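Side-chain contacts in putative type VI secretion protein (Escherichia coli, PDB 6SK0), which probably forms the trimeric puncturing tip of the type VI secretion machine and carries a phospholipase effector on its spike: residues K503-D508 with E512-L517; S589-M594 with G606-Q611. All coordinates share one frame; numbering follows the deposited sequence.

Contact 1 (K503-D508 with E512-L517)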
# COMPACT_ATOMS: atom_id res chain seq x y z
N LYS A 503 -27.37 19.89 24.70
CA LYS A 503 -26.74 20.22 25.96
C LYS A 503 -25.28 20.57 25.74
O LYS A 503 -24.61 20.02 24.87
CB LYS A 503 -26.87 19.08 26.97
CG LYS A 503 -26.34 17.76 26.49
CD LYS A 503 -26.39 16.72 27.58
CE LYS A 503 -27.79 16.57 28.13
NZ LYS A 503 -27.83 15.57 29.22
N LEU A 504 -24.82 21.51 26.54
CA LEU A 504 -23.40 21.74 26.77
C LEU A 504 -23.20 21.51 28.26
O LEU A 504 -23.59 22.33 29.09
CB LEU A 504 -22.98 23.14 26.35
CG LEU A 504 -21.61 23.58 26.86
CD1 LEU A 504 -20.53 22.62 26.40
CD2 LEU A 504 -21.30 24.98 26.40
N ARG A 505 -22.62 20.37 28.60
CA ARG A 505 -22.40 19.98 29.99
C ARG A 505 -20.93 20.11 30.32
O ARG A 505 -20.07 19.64 29.58
CB ARG A 505 -22.88 18.55 30.24
CG ARG A 505 -22.80 18.13 31.68
CD ARG A 505 -23.43 16.77 31.89
NE ARG A 505 -22.53 15.69 31.50
CZ ARG A 505 -22.93 14.54 30.97
NH1 ARG A 505 -22.05 13.61 30.65
NH2 ARG A 505 -24.22 14.33 30.75
N MET A 506 -20.64 20.76 31.45
CA MET A 506 -19.29 20.88 31.98
C MET A 506 -19.26 20.22 33.35
O MET A 506 -19.95 20.67 34.27
CB MET A 506 -18.86 22.34 32.05
CG MET A 506 -18.68 22.98 30.70
SD MET A 506 -17.92 24.61 30.77
CE MET A 506 -17.74 24.98 29.04
N GLU A 507 -18.49 19.15 33.47
CA GLU A 507 -18.35 18.43 34.72
C GLU A 507 -17.12 18.95 35.45
O GLU A 507 -16.01 18.89 34.92
CB GLU A 507 -18.23 16.93 34.46
CG GLU A 507 -17.77 16.13 35.65
CD GLU A 507 -18.78 16.14 36.78
OE1 GLU A 507 -19.77 15.39 36.71
OE2 GLU A 507 -18.58 16.90 37.75
N ASP A 508 -17.31 19.45 36.66
CA ASP A 508 -16.26 20.10 37.43
C ASP A 508 -15.55 19.19 38.41
O ASP A 508 -14.57 19.62 39.02
CB ASP A 508 -16.82 21.28 38.20
CG ASP A 508 -17.05 22.47 37.34
OD1 ASP A 508 -16.55 23.55 37.71
OD2 ASP A 508 -17.70 22.34 36.28
N GLU A 512 -11.79 14.44 37.24
CA GLU A 512 -12.70 13.79 36.30
C GLU A 512 -13.50 14.82 35.52
O GLU A 512 -14.69 14.62 35.26
CB GLU A 512 -13.65 12.83 37.02
CG GLU A 512 -12.94 11.77 37.83
CD GLU A 512 -13.90 10.82 38.50
OE1 GLU A 512 -13.43 9.88 39.17
OE2 GLU A 512 -15.12 11.00 38.35
N GLU A 513 -12.87 15.92 35.15
CA GLU A 513 -13.55 16.98 34.43
C GLU A 513 -13.88 16.52 33.02
O GLU A 513 -13.14 15.76 32.40
CB GLU A 513 -12.69 18.23 34.39
CG GLU A 513 -12.12 18.64 35.73
CD GLU A 513 -10.80 17.95 36.05
OE1 GLU A 513 -10.47 16.96 35.38
OE2 GLU A 513 -10.11 18.39 36.98
N HIS A 514 -15.02 16.97 32.51
CA HIS A 514 -15.33 16.72 31.12
C HIS A 514 -16.27 17.79 30.60
O HIS A 514 -16.94 18.49 31.36
CB HIS A 514 -15.93 15.32 30.90
CG HIS A 514 -17.30 15.13 31.47
ND1 HIS A 514 -18.41 15.80 30.99
CD2 HIS A 514 -17.75 14.31 32.44
CE1 HIS A 514 -19.47 15.42 31.67
NE2 HIS A 514 -19.10 14.52 32.55
N ILE A 515 -16.28 17.92 29.29
CA ILE A 515 -17.20 18.78 28.57
C ILE A 515 -17.94 17.90 27.58
O ILE A 515 -17.32 17.13 26.85
CB ILE A 515 -16.48 19.93 27.86
CG1 ILE A 515 -15.80 20.84 28.88
CG2 ILE A 515 -17.44 20.70 26.98
CD1 ILE A 515 -14.95 21.89 28.28
N LYS A 516 -19.26 18.00 27.58
CA LYS A 516 -20.08 17.26 26.64
C LYS A 516 -20.92 18.25 25.85
O LYS A 516 -21.68 19.03 26.43
CB LYS A 516 -20.97 16.25 27.37
CG LYS A 516 -21.88 15.49 26.45
CD LYS A 516 -22.82 14.60 27.23
CE LYS A 516 -22.71 13.17 26.78
NZ LYS A 516 -23.86 12.36 27.26
N LEU A 517 -20.77 18.22 24.54
CA LEU A 517 -21.60 18.97 23.61
C LEU A 517 -22.39 17.95 22.82
O LEU A 517 -21.82 17.23 21.99
CB LEU A 517 -20.74 19.85 22.71
CG LEU A 517 -21.42 20.97 21.95
CD1 LEU A 517 -22.15 21.90 22.90
CD2 LEU A 517 -20.38 21.72 21.15
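His514 lays the face of its imidazole under the CB of Glu507 in the antiparallel hairpin of strands 503-507 and 514-519, part of a larger antiparallel sheet within the beta-rich spike of this trimeric VgrG protein. The CB sits almost over the ring centre, 3.2 Å from the centroid and 13° off the normal, a close CH-pi contact. The ring gets there because CG of His514 stands between its own backbone N and carbonyl carbon (chi1 69°), which swings it across toward the neighbouring strand. Glu507 folds at chi2, and its carboxylate turns away, OE1 to a salt bridge with Arg493 and OE2 to the Thr492 hydroxyl and the backbone N of Lys509, which probably balances the buried negative charge. Arg505, on the same face, brings its guanidinium to the rim of the imidazole, the two planes 72° apart, with NE 3.1 Å from His514 CE1. Over one guanidinium face lies the aliphatic chain of Lys516, its CD 3.6 Å from Arg505 NH1; long chains with apolar shafts suit this side, although the two cationic ends lie close together. On the reverse face Leu504, Met506, Ile515 and Leu517 suit a buried subunit interface: Leu504 and Leu517 pack on Met506 and Ile515 of the third subunit, Met506 and Ile515 on Thr498 and Ser518 of the second. Paired backbone bonds join Arg505 to Lys516 and Glu507 to His514. Leu504 CD1 rests 3.7 Å from Ile515 CG2, the two side chains lying alongside and pointing the same way.

Contact 2 (S589-M594 with G606-Q611)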
# COMPACT_ATOMS: atom_id res chain seq x y z
N SER A 589 14.60 9.94 2.03
CA SER A 589 16.01 9.66 1.85
C SER A 589 16.23 8.19 1.53
O SER A 589 17.10 7.84 0.72
CB SER A 589 16.80 10.09 3.08
OG SER A 589 16.61 9.21 4.16
N LEU A 590 15.44 7.30 2.13
CA LEU A 590 15.50 5.90 1.75
C LEU A 590 15.13 5.71 0.29
O LEU A 590 15.83 5.00 -0.45
CB LEU A 590 14.58 5.07 2.65
CG LEU A 590 14.62 3.57 2.38
CD1 LEU A 590 16.00 3.00 2.65
CD2 LEU A 590 13.56 2.82 3.18
N ALA A 591 14.05 6.35 -0.15
CA ALA A 591 13.64 6.25 -1.55
C ALA A 591 14.72 6.79 -2.48
O ALA A 591 14.97 6.22 -3.55
CB ALA A 591 12.33 6.98 -1.77
N ARG A 592 15.39 7.87 -2.09
CA ARG A 592 16.40 8.46 -2.96
C ARG A 592 17.63 7.57 -3.06
O ARG A 592 18.17 7.36 -4.16
CB ARG A 592 16.77 9.85 -2.46
CG ARG A 592 15.74 10.91 -2.78
CD ARG A 592 16.00 12.19 -2.01
NE ARG A 592 17.32 12.72 -2.33
CZ ARG A 592 17.53 13.79 -3.09
NH1 ARG A 592 16.51 14.44 -3.62
NH2 ARG A 592 18.76 14.20 -3.32
N SER A 593 18.09 7.04 -1.93
CA SER A 593 19.23 6.13 -1.98
C SER A 593 18.89 4.88 -2.78
O SER A 593 19.72 4.38 -3.55
CB SER A 593 19.69 5.79 -0.56
OG SER A 593 18.77 4.93 0.09
N MET A 594 17.66 4.38 -2.65
CA MET A 594 17.27 3.22 -3.43
C MET A 594 17.13 3.55 -4.91
O MET A 594 17.37 2.70 -5.76
CB MET A 594 15.97 2.64 -2.90
CG MET A 594 16.15 2.01 -1.55
SD MET A 594 17.58 0.94 -1.44
CE MET A 594 16.82 -0.42 -0.58
N GLY A 606 12.50 4.77 -9.55
CA GLY A 606 11.24 5.24 -9.01
C GLY A 606 11.01 6.71 -9.30
O GLY A 606 11.86 7.41 -9.84
N ASP A 607 9.82 7.18 -8.93
CA ASP A 607 9.42 8.57 -9.12
C ASP A 607 9.78 9.36 -7.86
O ASP A 607 8.99 9.53 -6.94
CB ASP A 607 7.94 8.66 -9.44
CG ASP A 607 7.48 10.06 -9.81
OD1 ASP A 607 6.26 10.24 -10.03
OD2 ASP A 607 8.32 10.98 -9.88
N ILE A 608 11.02 9.84 -7.83
CA ILE A 608 11.46 10.61 -6.68
C ILE A 608 10.82 11.99 -6.68
O ILE A 608 10.53 12.54 -5.62
CB ILE A 608 13.00 10.70 -6.63
CG1 ILE A 608 13.60 9.33 -6.34
CG2 ILE A 608 13.46 11.71 -5.60
CD1 ILE A 608 13.05 8.68 -5.10
N SER A 609 10.56 12.55 -7.86
CA SER A 609 10.12 13.94 -7.96
C SER A 609 8.82 14.17 -7.19
O SER A 609 8.72 15.11 -6.39
CB SER A 609 9.94 14.31 -9.42
OG SER A 609 9.25 15.53 -9.56
N CYS A 610 7.81 13.34 -7.42
CA CYS A 610 6.53 13.54 -6.76
C CYS A 610 6.62 13.28 -5.26
O CYS A 610 5.91 13.92 -4.49
CB CYS A 610 5.46 12.67 -7.41
SG CYS A 610 5.41 11.00 -6.78
N GLN A 611 7.51 12.39 -4.83
CA GLN A 611 7.67 12.15 -3.40
C GLN A 611 8.40 13.31 -2.72
O GLN A 611 8.08 13.67 -1.59
CB GLN A 611 8.39 10.83 -3.16
CG GLN A 611 7.59 9.60 -3.58
CD GLN A 611 6.26 9.49 -2.86
OE1 GLN A 611 6.13 9.85 -1.70
NE2 GLN A 611 5.25 8.99 -3.56
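Ile608 pushes its CD1 methyl against the backbone of Ala591, where the first turn of helix 608-618 meets helix 578-600, two helices joined by a short loop and inserted between beta regions of the spike. This is the tight side: CD1 lies 3.5 Å from Ala591 O and 3.8 Å from Ala591 CB. The small alanine lets the isoleucine come this near, and the bend of Ile608 at chi2 (-54°) helps place the methyl there. Met654 of strand 651-655 also touches Ala591.

The other branch of Ile608 faces a looser, more exposed flank. Its CG2 meets Arg592 CG, near the base of the arginine chain, at 3.7 Å. The two side chains cross at about a right angle. Farther out the arginine bends at chi3 and NH1 bonds to Gln612 of the second helix, keeping the charged end in polar surroundings.

Asp607, at the N-cap, accepts a weak bond from Cys610 N through OD2, while its OD1 bonds Ser650. A short carboxylate suits a helix start, where amide N-H groups need acceptors. Between the segments the contact is van der Waals in kind and gives little directional constraint of its own, while the Arg592-Gln612 hydrogen bond adds a polar tie between the two helices.

Contact 1 is a buried strand pairing and contact 2 a smaller, partly exposed meeting of two helices; their centres lie about 48 Å apart and their nearest atoms about 37 Å, so neither touches the other. They hold different elements: the hairpin 503-507 and 514-519, then helices 578-600 and 608-618. Backbone hydrogen bonds join the strands and let side chains divide into a polar and an apolar face, whereas the helices, whose backbone bonding is internal, meet through side-chain methyls and methylenes, partly against backbone. Both reach the other subunits, contact 1 mainly by packing; in contact 2 Asp607 N bonds Asp660 of the second subunit, and Gln611 bonds Arg643 NE and Leu642 O of the third through OE1 and NE2.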